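Local coordinates for peptidase S9 prolyl oligopeptidase catalytic domain-containing protein (Pyrococcus horikoshii, PDB 4HXF), which acts as an acylaminoacyl peptidase, a serine protease of the prolyl oligopeptidase family that assembles into a self-compartmentalizing hexamer, at the Y3A site, the interface of chains A and B and the interface of chains A and C. Sequence-based numbering; all coordinates share one arbitrary frame. Chains: chain A/B/C, Putative uncharacterized protein PH0594.

Contact 1: the Y3A site. Residues chain A 386-387, 466-467, 491, 494, 497, 503, 507-508, 548-549, 578. With Y3A (N-[(benzyloxy)carbonyl]glycyl-N-[(2S,3R)-4-chloro-3-hydroxy-1-phenylbutan-2-yl]glycinamide), chain D.
The chloromethyl ketone inhibitor is held covalently by two residues of the catalytic triad, the nucleophile and the histidine. The nucleophile A:Ser466 OG is joined to Y3A C4, the former ketone carbon, at 1.5 Å, and A:His578 NE2 is alkylated by the methylene Y3A C15 at 1.8 Å. Y3A O4 sits in the oxyanion hole, gripped by A:Gly387 N (2.8 Å) and A:Tyr467 N (3.1 Å); the latter opens helix 467-478, whose N-terminal end may further stabilise negative charge. The P1 amide Y3A N4 points almost straight (177°) at a lone pair of A:Gly387 O, 2.9 Å away. The P2 carbonyl oxygen Y3A O3 lies in the guanidinium plane of A:Arg548 and takes a bond from NH2 (2.8 Å).

The phenylalanine-like ring enters the S1 pocket among A:Phe507, A:Trp494, A:Cys549, A:Ile503 and A:Ile491. A:Phe507 meets it with a ring edge, CD2 lying 3.5 Å from Y3A CE2. Near the ring tip, A:Ser497 OG donates to the syn lone pair of A:Asp508 OD1 (2.9 Å).

Behind this shell, A:Ile491 CG2 covers a face of the A:Trp494 indole. A:Arg548 leaves its backbone with CG anti to N (chi1 -178°), lays CG over the imidazole of A:His578, then bends toward O3. A:Ser466 has the positive phi (66°) of a nucleophile elbow. The doubly bonded inhibitor traps a tetrahedral, intermediate-like adduct in the active centre, where the enzyme cleaves peptide bonds.

Contact 2: the interface of chains A and B. Residues chain A 44, 56-57, 59, 95; chain B 88-89, 91, 96-99.
Packing is tightest where A:Phe57 and B:Lys98 cross obliquely. B:Lys98 CG sits over the centre of the A:Phe57 face, 3.9 Å from the ring centroid, and the extended chain runs on so that B:Lys98 CD comes 3.6 Å from A:Phe57 CE2. B:Lys98 starts in the crowded position between its backbone N and carbonyl carbon (chi1 64°), which sends the aliphatic chain over the ring; B:Ser96 O lies in plane at the ring edge.

Two polar clasps flank this CH-pi contact. On one side A:Phe57 N donates to B:Ser96 OG at 2.9 Å (164° at H), and B:Ser96 OG in turn donates a hydrogen bond to B:Asp91 OD1 at 2.6 Å, meeting the carboxylate from above its plane. On the other, B:Lys99 N donates to the anti lone pair of A:Glu59 OE1 at 2.8 Å. A:Glu59 OE2 takes a short 2.5 Å bond from A:Thr44 OG1 on its syn lone pair, so the carboxylate is fixed at both ends.

The rim is looser. A:Leu95 CD1 merely touches B:Ser96 CB at 3.8 Å, and B:Trp88 stays more distant from A:Glu59. The ammonium A:Lys56 NZ remains 6.6 Å from B:Asp91 OD2, giving at most a long-range attraction.

Strands 40-49 and 54-59 of chain A here face strands 86-91 and 97-102 of chain B, joining the beta-propeller domains of two subunits in an interface that is not an exact two-fold.

Contact 3: the interface of chains A and C. Residues chain A 136-137, 192-193, 505; chain C 558, 562-565.
The phenol of C:Tyr558 carries C:Lys562 CG on one face, offset toward the rim, while A:Asp136 O lies in the ring plane at its edge. C:Tyr558 OH donates to A:Asp136 O at 2.6 Å, in the carbonyl plane and on a lone pair (128° at the oxygen). A:Asp136 N, 3.0 Å from C:Tyr558 OH, can donate a hydrogen bond back to it, so the phenol oxygen can engage both the backbone N-H and the backbone carbonyl of A:Asp136.

C:Lys562 bends at chi2 and chi3 and presents its inner chain to A:Val137, whose CG1 is tightly packed against C:Lys562 CB at 3.2 Å. C:Lys562 NZ stays 5.3 Å from A:Asp136 OD1. The carboxylate of C:Asp563 meets A:Leu505 tip to tip, and a water links its OD1 (2.6 Å) to A:Leu505 O. A second water lies 2.7 Å from C:Lys562 O and bridges it to A:Val192 O. A:Val192 CG1 rests on C:Gly565, which turns the chain with positive phi (75°).

The C-terminal end of helix 552-563 in the hydrolase domain of chain C thus meets loops of the chain A propeller and the start of helix 504-511.

Contact 1: the Y3A site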
loop_
_atom_site.group_PDB
_atom_site.type_symbol
_atom_site.label_atom_id
_atom_site.label_comp_id
_atom_site.label_asym_id
_atom_site.label_seq_id
_atom_site.Cartn_x
_atom_site.Cartn_y
_atom_site.Cartn_z
ATOM N N GLY A 386 8.476 -19.622 -42.063
ATOM C CA GLY A 386 9.714 -19.968 -41.324
ATOM C C GLY A 386 10.163 -21.436 -41.466
ATOM O O GLY A 386 9.561 -22.251 -42.248
ATOM N N GLY A 387 11.151 -21.794 -40.672
ATOM C CA GLY A 387 11.575 -23.127 -40.627
ATOM C C GLY A 387 13.071 -23.254 -40.804
ATOM O O GLY A 387 13.801 -22.947 -39.899
ATOM N N SER A 466 11.525 -15.278 -38.996
ATOM C CA SER A 466 12.483 -16.380 -38.759
ATOM C C SER A 466 13.171 -16.739 -40.048
ATOM O O SER A 466 13.801 -15.865 -40.647
ATOM C CB SER A 466 11.743 -17.552 -38.071
ATOM O OG SER A 466 12.772 -18.397 -37.593
ATOM N N TYR A 467 13.042 -17.981 -40.536
ATOM C CA TYR A 467 13.632 -18.326 -41.836
ATOM C C TYR A 467 13.024 -17.405 -42.944
ATOM O O TYR A 467 13.687 -17.112 -43.966
ATOM C CB TYR A 467 13.490 -19.831 -42.123
ATOM C CG TYR A 467 14.287 -20.233 -43.350
ATOM C CD1 TYR A 467 15.693 -20.312 -43.272
ATOM C CD2 TYR A 467 13.706 -20.402 -44.588
ATOM C CE1 TYR A 467 16.452 -20.657 -44.379
ATOM C CE2 TYR A 467 14.429 -20.742 -45.696
ATOM C CZ TYR A 467 15.822 -20.856 -45.633
ATOM O OH TYR A 467 16.623 -21.153 -46.740
ATOM N N ILE A 491 17.449 -14.123 -39.845
ATOM C CA ILE A 491 18.877 -14.332 -39.919
ATOM C C ILE A 491 19.485 -13.485 -41.004
ATOM O O ILE A 491 19.015 -13.460 -42.115
ATOM C CB ILE A 491 19.187 -15.845 -40.197
ATOM C CG1 ILE A 491 18.581 -16.760 -39.159
ATOM C CG2 ILE A 491 20.727 -16.041 -40.292
ATOM C CD1 ILE A 491 17.268 -17.446 -39.670
ATOM N N TRP A 494 24.781 -16.446 -40.662
ATOM C CA TRP A 494 24.733 -17.769 -40.081
ATOM C C TRP A 494 25.767 -18.053 -39.008
ATOM O O TRP A 494 25.504 -18.896 -38.099
ATOM C CB TRP A 494 24.782 -18.859 -41.168
ATOM C CG TRP A 494 23.567 -18.804 -42.042
ATOM C CD1 TRP A 494 23.495 -18.434 -43.369
ATOM C CD2 TRP A 494 22.238 -19.213 -41.652
ATOM N NE1 TRP A 494 22.180 -18.570 -43.809
ATOM C CE2 TRP A 494 21.394 -18.971 -42.787
ATOM C CE3 TRP A 494 21.684 -19.660 -40.485
ATOM C CZ2 TRP A 494 20.037 -19.282 -42.797
ATOM C CZ3 TRP A 494 20.325 -19.974 -40.494
ATOM C CH2 TRP A 494 19.526 -19.748 -41.622
ATOM N N SER A 497 24.362 -17.175 -35.743
ATOM C CA SER A 497 23.315 -18.094 -35.401
ATOM C C SER A 497 23.905 -19.363 -34.776
ATOM O O SER A 497 23.481 -19.839 -33.723
ATOM C CB SER A 497 22.498 -18.413 -36.670
ATOM O OG SER A 497 21.517 -19.470 -36.402
ATOM N N ILE A 503 19.671 -23.054 -30.406
ATOM C CA ILE A 503 19.822 -24.337 -31.085
ATOM C C ILE A 503 20.966 -24.382 -32.074
ATOM O O ILE A 503 21.207 -25.397 -32.743
ATOM C CB ILE A 503 18.498 -24.700 -31.771
ATOM C CG1 ILE A 503 18.170 -23.820 -32.940
ATOM C CG2 ILE A 503 17.363 -24.871 -30.727
ATOM C CD1 ILE A 503 16.963 -24.252 -33.826
ATOM N N PHE A 507 21.862 -27.284 -34.820
ATOM C CA PHE A 507 21.009 -27.100 -35.953
ATOM C C PHE A 507 21.695 -26.387 -37.129
ATOM O O PHE A 507 21.480 -26.805 -38.261
ATOM C CB PHE A 507 19.732 -26.396 -35.609
ATOM C CG PHE A 507 18.617 -26.559 -36.649
ATOM C CD1 PHE A 507 18.256 -27.857 -37.120
ATOM C CD2 PHE A 507 18.007 -25.478 -37.176
ATOM C CE1 PHE A 507 17.264 -27.979 -38.093
ATOM C CE2 PHE A 507 16.980 -25.587 -38.121
ATOM C CZ PHE A 507 16.621 -26.847 -38.583
ATOM N N ASP A 508 22.513 -25.380 -36.883
ATOM C CA ASP A 508 23.205 -24.734 -37.978
ATOM C C ASP A 508 24.168 -25.708 -38.666
ATOM O O ASP A 508 24.385 -25.621 -39.875
ATOM C CB ASP A 508 24.002 -23.466 -37.531
ATOM C CG ASP A 508 23.159 -22.236 -37.362
ATOM O OD1 ASP A 508 22.276 -22.217 -36.571
ATOM O OD2 ASP A 508 23.545 -21.299 -38.033
ATOM N N ARG A 548 16.064 -17.839 -30.236
ATOM C CA ARG A 548 16.146 -18.651 -31.433
ATOM C C ARG A 548 16.881 -17.972 -32.571
ATOM O O ARG A 548 17.720 -18.565 -33.192
ATOM C CB ARG A 548 14.735 -19.020 -31.899
ATOM C CG ARG A 548 14.622 -19.921 -33.133
ATOM C CD ARG A 548 15.393 -21.281 -33.067
ATOM N NE ARG A 548 15.236 -21.869 -31.770
ATOM C CZ ARG A 548 14.143 -22.490 -31.349
ATOM N NH1 ARG A 548 14.012 -22.835 -30.055
ATOM N NH2 ARG A 548 13.198 -22.804 -32.250
ATOM N N CYS A 549 16.559 -16.674 -32.731
ATOM C CA CYS A 549 17.250 -15.756 -33.611
ATOM C C CYS A 549 17.537 -14.528 -32.743
ATOM O O CYS A 549 16.704 -13.592 -32.648
ATOM C CB CYS A 549 16.463 -15.365 -34.836
ATOM S SG CYS A 549 16.072 -16.797 -35.918
ATOM N N HIS A 578 10.590 -15.683 -29.847
ATOM C CA HIS A 578 10.582 -15.857 -31.300
ATOM C C HIS A 578 9.187 -15.725 -31.888
ATOM O O HIS A 578 9.002 -15.116 -32.951
ATOM C CB HIS A 578 11.201 -17.229 -31.572
ATOM C CG HIS A 578 11.577 -17.508 -33.016
ATOM N ND1 HIS A 578 12.435 -16.693 -33.779
ATOM C CD2 HIS A 578 11.284 -18.647 -33.786
ATOM C CE1 HIS A 578 12.599 -17.244 -34.992
ATOM N NE2 HIS A 578 11.886 -18.467 -35.001
HETATM N N3 Y3A D . 12.296 -24.861 -35.524
HETATM C CA3 Y3A D . 13.287 -24.276 -36.447
HETATM C C3 Y3A D . 13.392 -22.803 -36.040
HETATM O O3 Y3A D . 13.083 -22.302 -34.977
HETATM C C4 Y3A D . 12.377 -19.808 -37.293
HETATM O O4 Y3A D . 12.043 -20.192 -38.577
HETATM C CA4 Y3A D . 13.731 -20.411 -36.962
HETATM N N4 Y3A D . 13.608 -21.864 -37.256
HETATM C CB4 Y3A D . 14.896 -20.030 -37.923
HETATM C CG4 Y3A D . 16.201 -20.663 -37.567
HETATM C CD1 Y3A D . 16.913 -20.426 -36.382
HETATM C CD2 Y3A D . 16.813 -21.497 -38.493
HETATM C CE1 Y3A D . 18.133 -21.012 -36.098
HETATM C CE2 Y3A D . 18.033 -22.100 -38.223
HETATM C CZ4 Y3A D . 18.664 -21.882 -37.038
HETATM C C15 Y3A D . 11.326 -19.805 -36.120
#

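Contact 2: the interface of chains A and B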
loop_
_atom_site.group_PDB
_atom_site.type_symbol
_atom_site.label_atom_id
_atom_site.label_comp_id
_atom_site.label_asym_id
_atom_site.label_seq_id
_atom_site.Cartn_x
_atom_site.Cartn_y
_atom_site.Cartn_z
ATOM N N THR A 44 -10.270 -19.423 -19.785
ATOM C CA THR A 44 -11.449 -20.113 -19.205
ATOM C C THR A 44 -11.533 -21.506 -19.669
ATOM O O THR A 44 -11.497 -21.774 -20.871
ATOM C CB THR A 44 -12.771 -19.351 -19.550
ATOM O OG1 THR A 44 -12.650 -17.945 -19.220
ATOM C CG2 THR A 44 -14.029 -19.946 -18.785
ATOM N N LYS A 56 -20.303 -25.826 -18.799
ATOM C CA LYS A 56 -19.887 -25.314 -17.534
ATOM C C LYS A 56 -18.466 -24.835 -17.600
ATOM O O LYS A 56 -17.776 -25.071 -18.606
ATOM C CB LYS A 56 -20.176 -26.398 -16.451
ATOM C CG LYS A 56 -19.539 -27.763 -16.505
ATOM C CD LYS A 56 -20.337 -28.709 -15.471
ATOM C CE LYS A 56 -20.222 -30.197 -15.864
ATOM N NZ LYS A 56 -20.809 -31.192 -14.845
ATOM N N PHE A 57 -18.068 -24.069 -16.580
ATOM C CA PHE A 57 -16.860 -23.261 -16.667
ATOM C C PHE A 57 -15.994 -23.316 -15.447
ATOM O O PHE A 57 -16.498 -23.452 -14.311
ATOM C CB PHE A 57 -17.273 -21.782 -16.766
ATOM C CG PHE A 57 -18.308 -21.509 -17.835
ATOM C CD1 PHE A 57 -19.608 -21.255 -17.439
ATOM C CD2 PHE A 57 -17.993 -21.652 -19.167
ATOM C CE1 PHE A 57 -20.619 -21.067 -18.397
ATOM C CE2 PHE A 57 -18.983 -21.459 -20.120
ATOM C CZ PHE A 57 -20.308 -21.175 -19.732
ATOM N N GLU A 59 -13.198 -20.696 -14.319
ATOM C CA GLU A 59 -12.687 -19.393 -14.709
ATOM C C GLU A 59 -11.233 -19.141 -14.268
ATOM O O GLU A 59 -10.775 -19.712 -13.274
ATOM C CB GLU A 59 -13.712 -18.385 -14.219
ATOM C CG GLU A 59 -13.466 -16.984 -14.606
ATOM C CD GLU A 59 -13.403 -16.690 -16.081
ATOM O OE1 GLU A 59 -14.163 -15.798 -16.492
ATOM O OE2 GLU A 59 -12.580 -17.303 -16.776
ATOM N N LEU A 95 -18.241 -28.961 -9.943
ATOM C CA LEU A 95 -17.101 -28.063 -10.131
ATOM C C LEU A 95 -16.682 -27.340 -8.839
ATOM O O LEU A 95 -15.966 -26.344 -8.853
ATOM C CB LEU A 95 -17.261 -27.114 -11.355
ATOM C CG LEU A 95 -17.369 -27.862 -12.659
ATOM C CD1 LEU A 95 -17.700 -26.750 -13.734
ATOM C CD2 LEU A 95 -16.004 -28.497 -12.909
ATOM N N TRP B 88 -21.496 -11.343 -16.185
ATOM C CA TRP B 88 -21.166 -12.714 -16.037
ATOM C C TRP B 88 -22.279 -13.598 -16.568
ATOM O O TRP B 88 -23.409 -13.183 -16.637
ATOM C CB TRP B 88 -21.038 -13.093 -14.561
ATOM C CG TRP B 88 -19.878 -12.541 -13.847
ATOM C CD1 TRP B 88 -19.651 -11.203 -13.499
ATOM C CD2 TRP B 88 -18.682 -13.283 -13.370
ATOM N NE1 TRP B 88 -18.475 -11.160 -12.777
ATOM C CE2 TRP B 88 -17.877 -12.357 -12.695
ATOM C CE3 TRP B 88 -18.282 -14.598 -13.416
ATOM C CZ2 TRP B 88 -16.673 -12.740 -12.101
ATOM C CZ3 TRP B 88 -17.100 -15.010 -12.844
ATOM C CH2 TRP B 88 -16.303 -14.077 -12.146
ATOM N N VAL B 89 -21.929 -14.819 -16.970
ATOM C CA VAL B 89 -22.884 -15.872 -17.352
ATOM C C VAL B 89 -22.548 -17.145 -16.568
ATOM O O VAL B 89 -21.384 -17.573 -16.491
ATOM C CB VAL B 89 -22.846 -16.176 -18.863
ATOM C CG1 VAL B 89 -23.692 -17.389 -19.273
ATOM C CG2 VAL B 89 -23.194 -14.967 -19.678
ATOM N N ASP B 91 -23.923 -21.319 -15.833
ATOM C CA ASP B 91 -24.822 -22.404 -16.077
ATOM C C ASP B 91 -25.774 -22.575 -14.875
ATOM O O ASP B 91 -25.352 -22.561 -13.748
ATOM C CB ASP B 91 -24.091 -23.707 -16.396
ATOM C CG ASP B 91 -23.594 -24.394 -15.257
ATOM O OD1 ASP B 91 -22.606 -23.856 -14.728
ATOM O OD2 ASP B 91 -24.100 -25.528 -14.946
ATOM N N SER B 96 -21.606 -22.724 -12.111
ATOM C CA SER B 96 -20.237 -22.332 -12.482
ATOM C C SER B 96 -20.382 -21.151 -13.452
ATOM O O SER B 96 -21.374 -21.018 -14.199
ATOM C CB SER B 96 -19.520 -23.456 -13.176
ATOM O OG SER B 96 -20.050 -23.783 -14.431
ATOM N N ALA B 97 -19.444 -20.218 -13.432
ATOM C CA ALA B 97 -19.690 -18.916 -14.097
ATOM C C ALA B 97 -18.396 -18.347 -14.755
ATOM O O ALA B 97 -17.292 -18.637 -14.306
ATOM C CB ALA B 97 -20.117 -17.897 -13.087
ATOM N N LYS B 98 -18.599 -17.642 -15.866
ATOM C CA LYS B 98 -17.481 -16.960 -16.498
ATOM C C LYS B 98 -17.808 -15.504 -16.624
ATOM O O LYS B 98 -18.976 -15.132 -16.795
ATOM C CB LYS B 98 -17.206 -17.664 -17.841
ATOM C CG LYS B 98 -18.278 -17.593 -18.838
ATOM C CD LYS B 98 -17.837 -18.015 -20.266
ATOM C CE LYS B 98 -18.843 -17.615 -21.345
ATOM N NZ LYS B 98 -18.222 -17.678 -22.719
ATOM N N LYS B 99 -16.779 -14.684 -16.562
ATOM C CA LYS B 99 -16.890 -13.263 -16.862
ATOM C C LYS B 99 -16.901 -13.012 -18.391
ATOM O O LYS B 99 -16.084 -13.575 -19.086
ATOM C CB LYS B 99 -15.735 -12.497 -16.226
ATOM C CG LYS B 99 -15.975 -10.978 -16.244
#

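Contact 3: the interface of chains A and C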
loop_
_atom_site.group_PDB
_atom_site.type_symbol
_atom_site.label_atom_id
_atom_site.label_comp_id
_atom_site.label_asym_id
_atom_site.label_seq_id
_atom_site.Cartn_x
_atom_site.Cartn_y
_atom_site.Cartn_z
ATOM N N ASP A 136 26.971 -25.698 -18.706
ATOM C CA ASP A 136 26.458 -26.652 -19.741
ATOM C C ASP A 136 26.092 -25.867 -21.023
ATOM O O ASP A 136 26.498 -24.674 -21.154
ATOM C CB ASP A 136 25.343 -27.495 -19.163
ATOM C CG ASP A 136 25.109 -28.777 -20.000
ATOM O OD1 ASP A 136 25.746 -29.037 -21.000
ATOM O OD2 ASP A 136 24.395 -29.527 -19.443
ATOM N N VAL A 137 25.328 -26.464 -21.976
ATOM C CA VAL A 137 24.976 -25.738 -23.191
ATOM C C VAL A 137 23.556 -26.127 -23.483
ATOM O O VAL A 137 23.123 -27.208 -23.103
ATOM C CB VAL A 137 25.852 -26.015 -24.468
ATOM C CG1 VAL A 137 27.221 -25.450 -24.313
ATOM C CG2 VAL A 137 25.835 -27.499 -24.824
ATOM N N VAL A 192 29.675 -34.824 -26.559
ATOM C CA VAL A 192 30.556 -33.641 -26.107
ATOM C C VAL A 192 29.594 -32.583 -25.485
ATOM O O VAL A 192 29.896 -32.043 -24.452
ATOM C CB VAL A 192 31.306 -33.097 -27.273
ATOM C CG1 VAL A 192 32.044 -31.796 -26.900
ATOM C CG2 VAL A 192 32.357 -34.146 -27.729
ATOM N N ILE A 193 28.398 -32.484 -26.069
ATOM C CA ILE A 193 27.308 -31.725 -25.575
ATOM C C ILE A 193 26.067 -32.586 -25.587
ATOM O O ILE A 193 26.024 -33.665 -26.219
ATOM C CB ILE A 193 27.094 -30.445 -26.373
ATOM C CG1 ILE A 193 26.715 -30.643 -27.828
ATOM C CG2 ILE A 193 28.451 -29.625 -26.317
ATOM C CD1 ILE A 193 26.175 -29.366 -28.576
ATOM N N LEU A 505 24.227 -24.672 -32.116
ATOM C CA LEU A 505 25.430 -25.507 -32.083
ATOM C C LEU A 505 25.193 -26.803 -32.899
ATOM O O LEU A 505 26.169 -27.301 -33.507
ATOM C CB LEU A 505 25.894 -25.841 -30.665
ATOM C CG LEU A 505 26.555 -24.767 -29.833
ATOM C CD1 LEU A 505 26.877 -25.354 -28.442
ATOM C CD2 LEU A 505 27.751 -24.194 -30.627
ATOM N N TYR C 558 31.984 -18.910 -25.306
ATOM C CA TYR C 558 31.524 -19.928 -24.385
ATOM C C TYR C 558 30.880 -21.131 -25.097
ATOM O O TYR C 558 31.338 -22.303 -24.918
ATOM C CB TYR C 558 30.531 -19.342 -23.385
ATOM C CG TYR C 558 29.968 -20.409 -22.435
ATOM C CD1 TYR C 558 30.725 -20.929 -21.400
ATOM C CD2 TYR C 558 28.749 -20.970 -22.674
ATOM C CE1 TYR C 558 30.237 -21.954 -20.596
ATOM C CE2 TYR C 558 28.253 -22.014 -21.923
ATOM C CZ TYR C 558 29.017 -22.493 -20.859
ATOM O OH TYR C 558 28.596 -23.540 -20.069
ATOM N N LYS C 562 32.515 -24.928 -25.492
ATOM C CA LYS C 562 31.823 -26.081 -25.016
ATOM C C LYS C 562 31.603 -27.102 -26.170
ATOM O O LYS C 562 31.717 -28.314 -25.944
ATOM C CB LYS C 562 30.456 -25.675 -24.431
ATOM C CG LYS C 562 30.580 -24.954 -23.079
ATOM C CD LYS C 562 31.092 -25.767 -21.897
ATOM C CE LYS C 562 30.295 -26.907 -21.648
ATOM N NZ LYS C 562 30.798 -27.722 -20.403
ATOM N N ASP C 563 31.342 -26.607 -27.386
ATOM C CA ASP C 563 31.097 -27.479 -28.561
ATOM C C ASP C 563 32.376 -28.288 -28.865
ATOM O O ASP C 563 32.330 -29.354 -29.450
ATOM C CB ASP C 563 30.751 -26.649 -29.769
ATOM C CG ASP C 563 29.936 -27.381 -30.816
ATOM O OD1 ASP C 563 29.275 -28.376 -30.505
ATOM O OD2 ASP C 563 29.975 -26.933 -31.982
ATOM N N LEU C 564 33.522 -27.721 -28.385
ATOM C CA LEU C 564 34.862 -28.304 -28.605
ATOM C C LEU C 564 35.335 -29.054 -27.358
ATOM O O LEU C 564 36.498 -29.520 -27.300
ATOM C CB LEU C 564 35.834 -27.247 -29.103
ATOM C CG LEU C 564 35.528 -26.667 -30.459
ATOM C CD1 LEU C 564 36.381 -25.393 -30.734
ATOM C CD2 LEU C 564 35.707 -27.681 -31.594
ATOM N N GLY C 565 34.452 -29.269 -26.382
ATOM C CA GLY C 565 34.818 -30.080 -25.202
ATOM C C GLY C 565 35.740 -29.385 -24.201
ATOM O O GLY C 565 36.291 -30.063 -23.332
HETATM O O HOH W 1 27.515 -29.358 -32.109
HETATM O O HOH W 2 31.497 -29.724 -23.707
#

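Contact 1 and contact 3 are neighbours, their C-alpha centres about 19 Å apart, and share helix 504-511: one part of it lines the S1 pocket while its start faces the neighbouring subunit. On the partner side, contact 3 uses helix 552-563, which closely follows the segment lining contact 1 in every copy. Assembly and active-site shape may therefore be coupled. Contact 2 is remote, about 41 Å from contact 1 and 50 Å from contact 3, and belongs to an interface that is not an exact two-fold, whereas contact 3 belongs to a two-fold one. Together the two interface types can build the hexamer whose multimerization selects substrates.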